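Local coordinates for Orf c02003 protein (PDB 2Q00) that is of unknown function but belongs to the archaeal PaREP1/PaREP8 family and folds as a compact, all-helical single chain, at residues N76-I79 against P80-K84; A86-L89 against H90-F94; E15-S19 against K20-V24; S62-L65 against F66-S69. All coordinates share one frame; numbering follows the deposited sequence.

Contact 1 (N76-I79 against P80-K84)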
loop_
_atom_site.group_PDB
_atom_site.type_symbol
_atom_site.label_atom_id
_atom_site.label_comp_id
_atom_site.label_asym_id
_atom_site.label_seq_id
_atom_site.Cartn_x
_atom_site.Cartn_y
_atom_site.Cartn_z
ATOM N N ASN A 76 -9.320 11.643 2.420
ATOM C CA ASN A 76 -8.223 12.228 1.653
ATOM C C ASN A 76 -8.339 11.874 0.173
ATOM O O ASN A 76 -8.126 10.726 -0.219
ATOM C CB ASN A 76 -6.872 11.753 2.189
ATOM C CG ASN A 76 -5.711 12.436 1.504
ATOM O OD1 ASN A 76 -5.487 12.248 0.312
ATOM N ND2 ASN A 76 -4.972 13.247 2.253
ATOM N N THR A 77 -8.665 12.874 -0.641
ATOM C CA THR A 77 -8.842 12.691 -2.078
ATOM C C THR A 77 -7.768 11.864 -2.804
ATOM O O THR A 77 -8.081 11.131 -3.749
ATOM C CB THR A 77 -9.013 14.072 -2.797
ATOM O OG1 THR A 77 -8.072 15.026 -2.277
ATOM C CG2 THR A 77 -10.432 14.606 -2.591
ATOM N N GLU A 78 -6.520 11.942 -2.353
ATOM C CA GLU A 78 -5.428 11.213 -2.998
ATOM C C GLU A 78 -5.306 9.702 -2.823
ATOM O O GLU A 78 -4.778 9.032 -3.707
ATOM C CB GLU A 78 -4.080 11.786 -2.581
ATOM C CG GLU A 78 -3.878 13.257 -2.807
ATOM C CD GLU A 78 -2.420 13.640 -2.632
ATOM O OE1 GLU A 78 -1.577 13.153 -3.426
ATOM O OE2 GLU A 78 -2.107 14.412 -1.699
ATOM N N ILE A 79 -5.779 9.135 -1.720
ATOM C CA ILE A 79 -5.537 7.704 -1.547
ATOM C C ILE A 79 -6.050 6.773 -2.633
ATOM O O ILE A 79 -5.402 5.767 -2.935
ATOM C CB ILE A 79 -5.964 7.178 -0.132
ATOM C CG1 ILE A 79 -7.428 6.789 -0.112
ATOM C CG2 ILE A 79 -5.674 8.249 0.942
ATOM C CD1 ILE A 79 -8.349 7.974 -0.040
ATOM N N PRO A 80 -7.197 7.080 -3.250
ATOM C CA PRO A 80 -7.609 6.129 -4.288
ATOM C C PRO A 80 -6.577 6.055 -5.418
ATOM O O PRO A 80 -6.350 4.993 -5.993
ATOM C CB PRO A 80 -8.960 6.674 -4.754
ATOM C CG PRO A 80 -8.846 8.163 -4.482
ATOM C CD PRO A 80 -8.148 8.200 -3.140
ATOM N N ILE A 81 -5.928 7.171 -5.729
ATOM C CA ILE A 81 -4.927 7.140 -6.786
ATOM C C ILE A 81 -3.559 6.647 -6.308
ATOM O O ILE A 81 -2.783 6.120 -7.104
ATOM C CB ILE A 81 -4.819 8.502 -7.494
ATOM C CG1 ILE A 81 -5.016 9.635 -6.499
ATOM C CG2 ILE A 81 -5.899 8.603 -8.567
ATOM C CD1 ILE A 81 -4.907 11.019 -7.118
ATOM N N LEU A 82 -3.263 6.795 -5.019
ATOM C CA LEU A 82 -2.001 6.285 -4.488
ATOM C C LEU A 82 -2.145 4.768 -4.533
ATOM O O LEU A 82 -1.199 4.033 -4.848
ATOM C CB LEU A 82 -1.784 6.749 -3.049
ATOM C CG LEU A 82 -1.141 8.123 -2.825
ATOM C CD1 LEU A 82 -1.643 9.103 -3.855
ATOM C CD2 LEU A 82 -1.460 8.616 -1.421
ATOM N N TRP A 83 -3.347 4.300 -4.235
ATOM C CA TRP A 83 -3.605 2.871 -4.270
ATOM C C TRP A 83 -3.345 2.259 -5.657
ATOM O O TRP A 83 -2.799 1.154 -5.759
ATOM C CB TRP A 83 -5.046 2.569 -3.836
ATOM C CG TRP A 83 -5.350 1.116 -3.961
ATOM C CD1 TRP A 83 -6.180 0.524 -4.870
ATOM C CD2 TRP A 83 -4.736 0.047 -3.219
ATOM N NE1 TRP A 83 -6.114 -0.848 -4.744
ATOM C CE2 TRP A 83 -5.237 -1.165 -3.739
ATOM C CE3 TRP A 83 -3.809 0.000 -2.169
ATOM C CZ2 TRP A 83 -4.843 -2.415 -3.241
ATOM C CZ3 TRP A 83 -3.416 -1.240 -1.673
ATOM C CH2 TRP A 83 -3.935 -2.430 -2.212
ATOM N N LYS A 84 -3.729 2.964 -6.724
ATOM C CA LYS A 84 -3.512 2.445 -8.079
ATOM C C LYS A 84 -2.037 2.113 -8.288
ATOM O O LYS A 84 -1.703 1.034 -8.790
ATOM C CB LYS A 84 -3.974 3.457 -9.132
ATOM C CG LYS A 84 -5.487 3.696 -9.143
ATOM C CD LYS A 84 -5.909 4.595 -10.315
ATOM C CE LYS A 84 -7.415 4.887 -10.310
ATOM N NZ LYS A 84 -7.862 5.689 -9.125
#

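Contact 2 (A86-L89 against H90-F94)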
loop_
_atom_site.group_PDB
_atom_site.type_symbol
_atom_site.label_atom_id
_atom_site.label_comp_id
_atom_site.label_asym_id
_atom_site.label_seq_id
_atom_site.Cartn_x
_atom_site.Cartn_y
_atom_site.Cartn_z
ATOM N N ALA A 86 0.125 1.325 -6.122
ATOM C CA ALA A 86 0.434 0.129 -5.364
ATOM C C ALA A 86 0.038 -1.079 -6.221
ATOM O O ALA A 86 0.801 -2.046 -6.353
ATOM C CB ALA A 86 -0.347 0.129 -4.015
ATOM N N TRP A 87 -1.154 -1.010 -6.813
ATOM C CA TRP A 87 -1.656 -2.097 -7.648
ATOM C C TRP A 87 -0.708 -2.339 -8.815
ATOM O O TRP A 87 -0.376 -3.485 -9.121
ATOM C CB TRP A 87 -3.073 -1.758 -8.149
ATOM C CG TRP A 87 -3.757 -2.874 -8.905
ATOM C CD1 TRP A 87 -4.102 -2.879 -10.234
ATOM C CD2 TRP A 87 -4.128 -4.162 -8.395
ATOM N NE1 TRP A 87 -4.656 -4.094 -10.578
ATOM C CE2 TRP A 87 -4.683 -4.899 -9.470
ATOM C CE3 TRP A 87 -4.042 -4.768 -7.138
ATOM C CZ2 TRP A 87 -5.147 -6.211 -9.321
ATOM C CZ3 TRP A 87 -4.501 -6.073 -6.991
ATOM C CH2 TRP A 87 -5.045 -6.781 -8.077
ATOM N N THR A 88 -0.256 -1.257 -9.449
ATOM C CA THR A 88 0.665 -1.355 -10.592
ATOM C C THR A 88 1.938 -2.069 -10.183
ATOM O O THR A 88 2.466 -2.914 -10.917
ATOM C CB THR A 88 1.092 0.014 -11.125
ATOM O OG1 THR A 88 -0.061 0.775 -11.499
ATOM C CG2 THR A 88 2.012 -0.167 -12.325
ATOM N N LEU A 89 2.447 -1.699 -9.016
ATOM C CA LEU A 89 3.646 -2.328 -8.501
ATOM C C LEU A 89 3.360 -3.818 -8.355
ATOM O O LEU A 89 4.187 -4.656 -8.716
ATOM C CB LEU A 89 4.023 -1.722 -7.134
ATOM C CG LEU A 89 4.786 -0.398 -7.187
ATOM C CD1 LEU A 89 4.907 0.234 -5.826
ATOM C CD2 LEU A 89 6.156 -0.682 -7.771
ATOM N N HIS A 90 2.179 -4.135 -7.835
ATOM C CA HIS A 90 1.782 -5.517 -7.616
ATOM C C HIS A 90 1.727 -6.343 -8.900
ATOM O O HIS A 90 2.417 -7.360 -9.026
ATOM C CB HIS A 90 0.415 -5.563 -6.928
ATOM C CG HIS A 90 -0.003 -6.936 -6.503
ATOM N ND1 HIS A 90 -1.325 -7.313 -6.397
ATOM C CD2 HIS A 90 0.729 -8.016 -6.138
ATOM C CE1 HIS A 90 -1.392 -8.568 -5.988
ATOM N NE2 HIS A 90 -0.159 -9.017 -5.823
ATOM N N VAL A 91 0.900 -5.910 -9.848
ATOM C CA VAL A 91 0.745 -6.629 -11.113
ATOM C C VAL A 91 1.971 -6.571 -12.025
ATOM O O VAL A 91 2.732 -7.532 -12.121
ATOM C CB VAL A 91 -0.471 -6.103 -11.897
ATOM C CG1 VAL A 91 -0.583 -6.830 -13.222
ATOM C CG2 VAL A 91 -1.732 -6.299 -11.077
ATOM N N GLU A 92 2.158 -5.439 -12.692
ATOM C CA GLU A 92 3.282 -5.246 -13.605
ATOM C C GLU A 92 4.658 -5.446 -12.979
ATOM O O GLU A 92 5.616 -5.786 -13.672
ATOM C CB GLU A 92 3.205 -3.849 -14.214
ATOM C CG GLU A 92 2.080 -3.701 -15.213
ATOM C CD GLU A 92 1.892 -2.274 -15.663
ATOM O OE1 GLU A 92 2.902 -1.630 -16.018
ATOM O OE2 GLU A 92 0.734 -1.802 -15.661
ATOM N N GLY A 93 4.750 -5.241 -11.671
ATOM C CA GLY A 93 6.029 -5.386 -11.004
ATOM C C GLY A 93 6.387 -6.793 -10.571
ATOM O O GLY A 93 7.235 -7.449 -11.178
ATOM N N PHE A 94 5.743 -7.256 -9.508
ATOM C CA PHE A 94 5.999 -8.580 -8.967
ATOM C C PHE A 94 5.599 -9.709 -9.923
ATOM O O PHE A 94 6.374 -10.644 -10.164
ATOM C CB PHE A 94 5.257 -8.734 -7.633
ATOM C CG PHE A 94 5.518 -10.043 -6.938
ATOM C CD1 PHE A 94 6.812 -10.396 -6.557
ATOM C CD2 PHE A 94 4.465 -10.918 -6.657
ATOM C CE1 PHE A 94 7.060 -11.606 -5.901
ATOM C CE2 PHE A 94 4.694 -12.132 -6.001
ATOM C CZ PHE A 94 5.997 -12.481 -5.620
#

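Contact 3 (E15-S19 against K20-V24)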
loop_
_atom_site.group_PDB
_atom_site.type_symbol
_atom_site.label_atom_id
_atom_site.label_comp_id
_atom_site.label_asym_id
_atom_site.label_seq_id
_atom_site.Cartn_x
_atom_site.Cartn_y
_atom_site.Cartn_z
ATOM N N GLU A 15 12.413 -1.008 0.695
ATOM C CA GLU A 15 13.551 -0.119 0.502
ATOM C C GLU A 15 14.867 -0.913 0.465
ATOM O O GLU A 15 15.728 -0.660 -0.377
ATOM C CB GLU A 15 13.609 0.901 1.638
ATOM C CG GLU A 15 12.434 1.854 1.714
ATOM C CD GLU A 15 12.573 3.029 0.760
ATOM O OE1 GLU A 15 12.278 2.873 -0.448
ATOM O OE2 GLU A 15 12.988 4.116 1.218
ATOM N N GLU A 16 15.018 -1.874 1.376
ATOM C CA GLU A 16 16.235 -2.686 1.427
ATOM C C GLU A 16 16.465 -3.442 0.122
ATOM O O GLU A 16 17.559 -3.403 -0.443
ATOM C CB GLU A 16 16.173 -3.695 2.583
ATOM C CG GLU A 16 16.399 -3.096 3.969
ATOM C CD GLU A 16 16.450 -4.155 5.079
ATOM O OE1 GLU A 16 16.820 -3.793 6.222
ATOM O OE2 GLU A 16 16.120 -5.343 4.814
ATOM N N PHE A 17 15.430 -4.144 -0.337
ATOM C CA PHE A 17 15.487 -4.910 -1.577
ATOM C C PHE A 17 15.830 -4.028 -2.767
ATOM O O PHE A 17 16.607 -4.425 -3.641
ATOM C CB PHE A 17 14.144 -5.591 -1.832
ATOM C CG PHE A 17 13.922 -6.815 -1.007
ATOM C CD1 PHE A 17 14.813 -7.883 -1.082
ATOM C CD2 PHE A 17 12.807 -6.916 -0.179
ATOM C CE1 PHE A 17 14.602 -9.043 -0.345
ATOM C CE2 PHE A 17 12.576 -8.070 0.568
ATOM C CZ PHE A 17 13.474 -9.141 0.485
ATOM N N LEU A 18 15.240 -2.836 -2.794
ATOM C CA LEU A 18 15.478 -1.880 -3.873
ATOM C C LEU A 18 16.977 -1.555 -3.900
ATOM O O LEU A 18 17.627 -1.639 -4.944
ATOM C CB LEU A 18 14.670 -0.604 -3.619
ATOM C CG LEU A 18 14.275 0.276 -4.811
ATOM C CD1 LEU A 18 13.751 1.629 -4.296
ATOM C CD2 LEU A 18 15.474 0.486 -5.733
ATOM N N SER A 19 17.511 -1.208 -2.728
ATOM C CA SER A 19 18.922 -0.863 -2.576
ATOM C C SER A 19 19.859 -1.953 -3.049
ATOM O O SER A 19 20.971 -1.669 -3.476
ATOM C CB SER A 19 19.243 -0.542 -1.114
ATOM O OG SER A 19 18.647 0.682 -0.713
ATOM N N LYS A 20 19.418 -3.202 -2.961
ATOM C CA LYS A 20 20.248 -4.319 -3.390
ATOM C C LYS A 20 19.893 -4.753 -4.808
ATOM O O LYS A 20 20.371 -5.782 -5.285
ATOM C CB LYS A 20 20.083 -5.502 -2.430
ATOM C CG LYS A 20 20.487 -5.200 -0.993
ATOM C CD LYS A 20 20.085 -6.338 -0.061
ATOM C CE LYS A 20 20.340 -5.989 1.397
ATOM N NZ LYS A 20 21.794 -5.806 1.681
ATOM N N GLY A 21 19.049 -3.966 -5.470
ATOM C CA GLY A 21 18.649 -4.283 -6.827
ATOM C C GLY A 21 17.577 -5.353 -6.988
ATOM O O GLY A 21 17.260 -5.733 -8.116
ATOM N N ASP A 22 17.006 -5.849 -5.893
ATOM C CA ASP A 22 15.969 -6.878 -6.004
ATOM C C ASP A 22 14.610 -6.206 -6.230
ATOM O O ASP A 22 13.802 -6.077 -5.305
ATOM C CB ASP A 22 15.928 -7.733 -4.733
ATOM C CG ASP A 22 15.184 -9.040 -4.938
ATOM O OD1 ASP A 22 14.190 -9.042 -5.701
ATOM O OD2 ASP A 22 15.584 -10.063 -4.332
ATOM N N LEU A 23 14.372 -5.778 -7.467
ATOM C CA LEU A 23 13.139 -5.087 -7.837
ATOM C C LEU A 23 11.861 -5.900 -7.651
ATOM O O LEU A 23 10.831 -5.360 -7.223
ATOM C CB LEU A 23 13.237 -4.604 -9.285
ATOM C CG LEU A 23 14.362 -3.597 -9.529
ATOM C CD1 LEU A 23 14.620 -3.442 -11.021
ATOM C CD2 LEU A 23 14.001 -2.264 -8.901
ATOM N N VAL A 24 11.930 -7.189 -7.970
ATOM C CA VAL A 24 10.776 -8.067 -7.839
ATOM C C VAL A 24 10.277 -8.146 -6.400
ATOM O O VAL A 24 9.074 -8.061 -6.133
ATOM C CB VAL A 24 11.118 -9.485 -8.300
ATOM C CG1 VAL A 24 9.880 -10.368 -8.237
ATOM C CG2 VAL A 24 11.682 -9.438 -9.713
#

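Contact 4 (S62-L65 against F66-S69)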
loop_
_atom_site.group_PDB
_atom_site.type_symbol
_atom_site.label_atom_id
_atom_site.label_comp_id
_atom_site.label_asym_id
_atom_site.label_seq_id
_atom_site.Cartn_x
_atom_site.Cartn_y
_atom_site.Cartn_z
ATOM N N SER A 62 -8.448 -8.180 -3.125
ATOM C CA SER A 62 -8.076 -6.955 -3.818
ATOM C C SER A 62 -9.252 -5.978 -3.992
ATOM O O SER A 62 -9.074 -4.757 -3.900
ATOM C CB SER A 62 -7.483 -7.317 -5.179
ATOM O OG SER A 62 -6.509 -8.345 -5.046
ATOM N N GLU A 63 -10.449 -6.517 -4.229
ATOM C CA GLU A 63 -11.639 -5.686 -4.418
ATOM C C GLU A 63 -12.004 -4.904 -3.161
ATOM O O GLU A 63 -12.533 -3.790 -3.246
ATOM C CB GLU A 63 -12.831 -6.540 -4.867
ATOM C CG GLU A 63 -12.667 -7.174 -6.250
ATOM C CD GLU A 63 -11.924 -8.494 -6.213
ATOM O OE1 GLU A 63 -11.335 -8.831 -5.160
ATOM O OE2 GLU A 63 -11.926 -9.193 -7.248
ATOM N N ASN A 64 -11.730 -5.490 -2.000
ATOM C CA ASN A 64 -11.999 -4.814 -0.734
ATOM C C ASN A 64 -11.085 -3.603 -0.631
ATOM O O ASN A 64 -11.529 -2.510 -0.261
ATOM C CB ASN A 64 -11.730 -5.736 0.450
ATOM C CG ASN A 64 -12.877 -6.668 0.733
ATOM O OD1 ASN A 64 -13.978 -6.229 1.065
ATOM N ND2 ASN A 64 -12.627 -7.971 0.608
ATOM N N LEU A 65 -9.805 -3.804 -0.958
ATOM C CA LEU A 65 -8.819 -2.723 -0.911
ATOM C C LEU A 65 -9.242 -1.623 -1.866
ATOM O O LEU A 65 -9.237 -0.445 -1.513
ATOM C CB LEU A 65 -7.425 -3.222 -1.309
ATOM C CG LEU A 65 -6.650 -4.166 -0.379
ATOM C CD1 LEU A 65 -6.729 -3.650 1.058
ATOM C CD2 LEU A 65 -7.219 -5.568 -0.481
ATOM N N PHE A 66 -9.591 -2.007 -3.089
ATOM C CA PHE A 66 -10.053 -1.022 -4.062
ATOM C C PHE A 66 -11.272 -0.293 -3.475
ATOM O O PHE A 66 -11.312 0.936 -3.472
ATOM C CB PHE A 66 -10.404 -1.713 -5.385
ATOM C CG PHE A 66 -9.222 -1.894 -6.307
ATOM C CD1 PHE A 66 -8.677 -0.796 -6.977
ATOM C CD2 PHE A 66 -8.648 -3.152 -6.496
ATOM C CE1 PHE A 66 -7.581 -0.943 -7.822
ATOM C CE2 PHE A 66 -7.550 -3.318 -7.337
ATOM C CZ PHE A 66 -7.011 -2.209 -8.005
ATOM N N LYS A 67 -12.250 -1.043 -2.966
ATOM C CA LYS A 67 -13.432 -0.421 -2.366
ATOM C C LYS A 67 -12.978 0.534 -1.285
ATOM O O LYS A 67 -13.389 1.698 -1.235
ATOM C CB LYS A 67 -14.348 -1.447 -1.692
ATOM C CG LYS A 67 -15.179 -2.322 -2.606
ATOM C CD LYS A 67 -16.311 -2.970 -1.811
ATOM C CE LYS A 67 -16.812 -4.270 -2.448
ATOM N NZ LYS A 67 -15.854 -5.418 -2.278
ATOM N N ALA A 68 -12.136 0.011 -0.403
ATOM C CA ALA A 68 -11.611 0.775 0.712
ATOM C C ALA A 68 -10.975 2.081 0.257
ATOM O O ALA A 68 -11.249 3.147 0.826
ATOM C CB ALA A 68 -10.601 -0.067 1.476
ATOM N N SER A 69 -10.129 2.005 -0.766
ATOM C CA SER A 69 -9.461 3.201 -1.272
ATOM C C SER A 69 -10.501 4.213 -1.772
ATOM O O SER A 69 -10.390 5.411 -1.496
ATOM C CB SER A 69 -8.469 2.840 -2.391
ATOM O OG SER A 69 -9.111 2.236 -3.501
#

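Contact 1 (N76-I79 against P80-K84)
E78 and L82 meet one helical turn apart, side chain against side chain. L82 CD1 lies 3.8 Å from E78 CB, the closest approach of the two side chains, and the carboxylate passes little farther off, with OE1 at 4.1 Å from the same methyl. CG of L82 is anti to its carbonyl carbon (chi1 -85°), and CG of E78 takes the same place, while the side chains cross at an angle. The E78 chain runs extended past CG, and its carboxylate forms a salt bridge with K113 on helix 101-122. F117 of that helix packs on both E78 and L82.

The stretch is the entry to helix 79-95. A type I beta turn runs from N76 to I79, and N76 caps it with its side chain. Its OD1 accepts from E78 N at 2.9 Å, with the donor tilted 20° out of the carbonyl plane. P80 sits in the first turn of the helix, where a residue without an N-H costs no helical bond. Its ring atom CG comes to 3.2 Å from T77 O.

The first firm helical bond here is W83 N to I79 O, 2.8 Å. E78 O also accepts from L82 N, although the placing of that oxygen is less sure. W83 touches this stretch by its root, with CB 3.3 Å from I79 O. The indole swings the other way, its CG anti to the backbone N (chi1 176°). It ends among Y31, A34 and I38 of helix 23-45 and L65, F66 and S69 of helix 62-71.

Contact 2 (A86-L89 against H90-F94)
W87 receives two side chains from the next turn of the helix, V91 over a face of its indole and H90 against its six-membered ring. All three lie on helix 79-95, which widens here to a pi-type turn at 90-94. V91 CG2 makes a CH-pi contact, 3.9 Å from the centroid of the five-membered ring. The methyl sits 25° off the ring normal, nearest to CE2. H90 forms an offset edge-to-face pair with W87. The imidazole turns its edge to the indole, with the planes at 70° and the centroids 5.3 Å apart. Its ND1 is 3.5 Å from W87 CZ3.

The torsions bring the rings together. CG lies anti to the backbone N in both W87 (chi1 -174°) and H90, and the two side chains then converge three residues apart. On another side of the helix, T88 and E92 run side by side, and T88 CG2 packs against the glutamate carboxylate. T88 OG1 bonds back to K84 O.

Further partners hold the aromatic pair from outside. F66 of helix 62-71 meets W87 edge-to-face, and Y31 of helix 23-45 stacks on H90. L89 leads toward helix 101-122, where it packs on V104, L107 and V111.

The backbone sets the spacing of these groups. H90 N to A86 O and V91 N to W87 O are ordinary helical bonds. The pattern then lengthens by one residue. G93 N reaches T88 O weakly, and F94 N donates to L89 O at 3.1 Å, nearly in line with the carbonyl bond.

Contact 3 (E15-S19 against K20-V24)
F17 lays its ring beside the side chain of D22, and both point the same way. The touching atoms are F17 CD1 and D22 CB, 3.8 Å apart. The ring and the carboxylate planes are turned 69° against each other, so the two groups do not stack. CG of F17 is anti to the carbonyl carbon (chi1 -78°), whereas CG of D22 is anti to the backbone N. Farther out, the phenyl group also packs on Q25, A26 and K29 of helix 23-45.

The backbone between them is a Schellman motif that closes helix 6-19. D22 N donates to F17 O at 2.7 Å, and G21 N donates to L18 O at 2.8 Å. The second donor stands above the carbonyl plane of L18. G21 is the C-prime residue and has positive phi, 79°. K20 N adds two weak bonds, to E16 O and F17 O. The aliphatic part of K20 folds back over this end, with CG 3.5 Å from E16 O.

D22 then serves as N-cap of helix 23-45, its OD1 accepting from Q25 N. A looser apolar touch also spans the turn, L18 CD2 to L23 CD2 at 4.4 Å. These two leucines lead toward helix 101-122, L18 packing on K105 and K108 and L23 on V104.

The corner thus joins two helices with three residues, K20 to D22, and D22 serves both. Its backbone N-H helps close the first helix while its carboxylate caps the second. The helix dipole at this N-terminal end would probably favour the negatively charged form of the D22 carboxylate.

Contact 4 (S62-L65 against F66-S69)
F66 brings its ring back beside the S62 carbonyl, at the start of helix 62-71. Ring atom CD2 comes to 3.1 Å from S62 O, and that oxygen approaches the ring obliquely. CG of F66 is anti to the carbonyl carbon (chi1 -86°), which turns the ring back along the helix toward S62 and E63. The edge of the ring faces E63 CA.

S62 O is also the acceptor of the first of four regular alpha-helical bonds. F66 N donates to it at 2.9 Å and close to straight, with 169° at the hydrogen. K67 N pairs with E63 O, A68 N with N64 O and S69 N with L65 O. All four carbonyls of 62-65 are therefore taken up by the N-H groups of 66-69.

K67 stretches back over the preceding turn. Its CG packs 3.1 Å from E63 O, and the chain bends at its end. The ammonium group is not in contact with the E63 carboxylate: NZ and OE1 are 6.4 Å apart. Any attraction between these charges would act at a distance.

The buried side of the helix carries L65 and A68, which pack on I38 of helix 23-45. L65 also touches E35 and W60. A68 also packs on V42 of helix 23-45 and on I50 of helix 48-52.

S69 is buried, and its hydroxyl is satisfied within its own helix. With OG between the backbone N and the carbonyl carbon (chi1 61°), it donates to F66 O at 2.6 Å.

Overall arrangement
Contacts 1, 2 and 4 are partly buried, while contact 3 lies on the surface about 17 Å from the chain centre. Contacts 1 and 2 share helix 79-95, one at its entry and one near its end. Contact 4, on helix 62-71, touches both: W83 reaches L65 and F66, and W87 meets F66 and S62. Aromatic rings thus tie the three together. Contact 3 joins helices 6-19 and 23-45 on the opposite side of the chain centre from contacts 1 and 4, and meets contact 2 through F94 and V24. Caps govern contacts 1 and 3, regular helical bonds contact 4, and a widened turn contact 2.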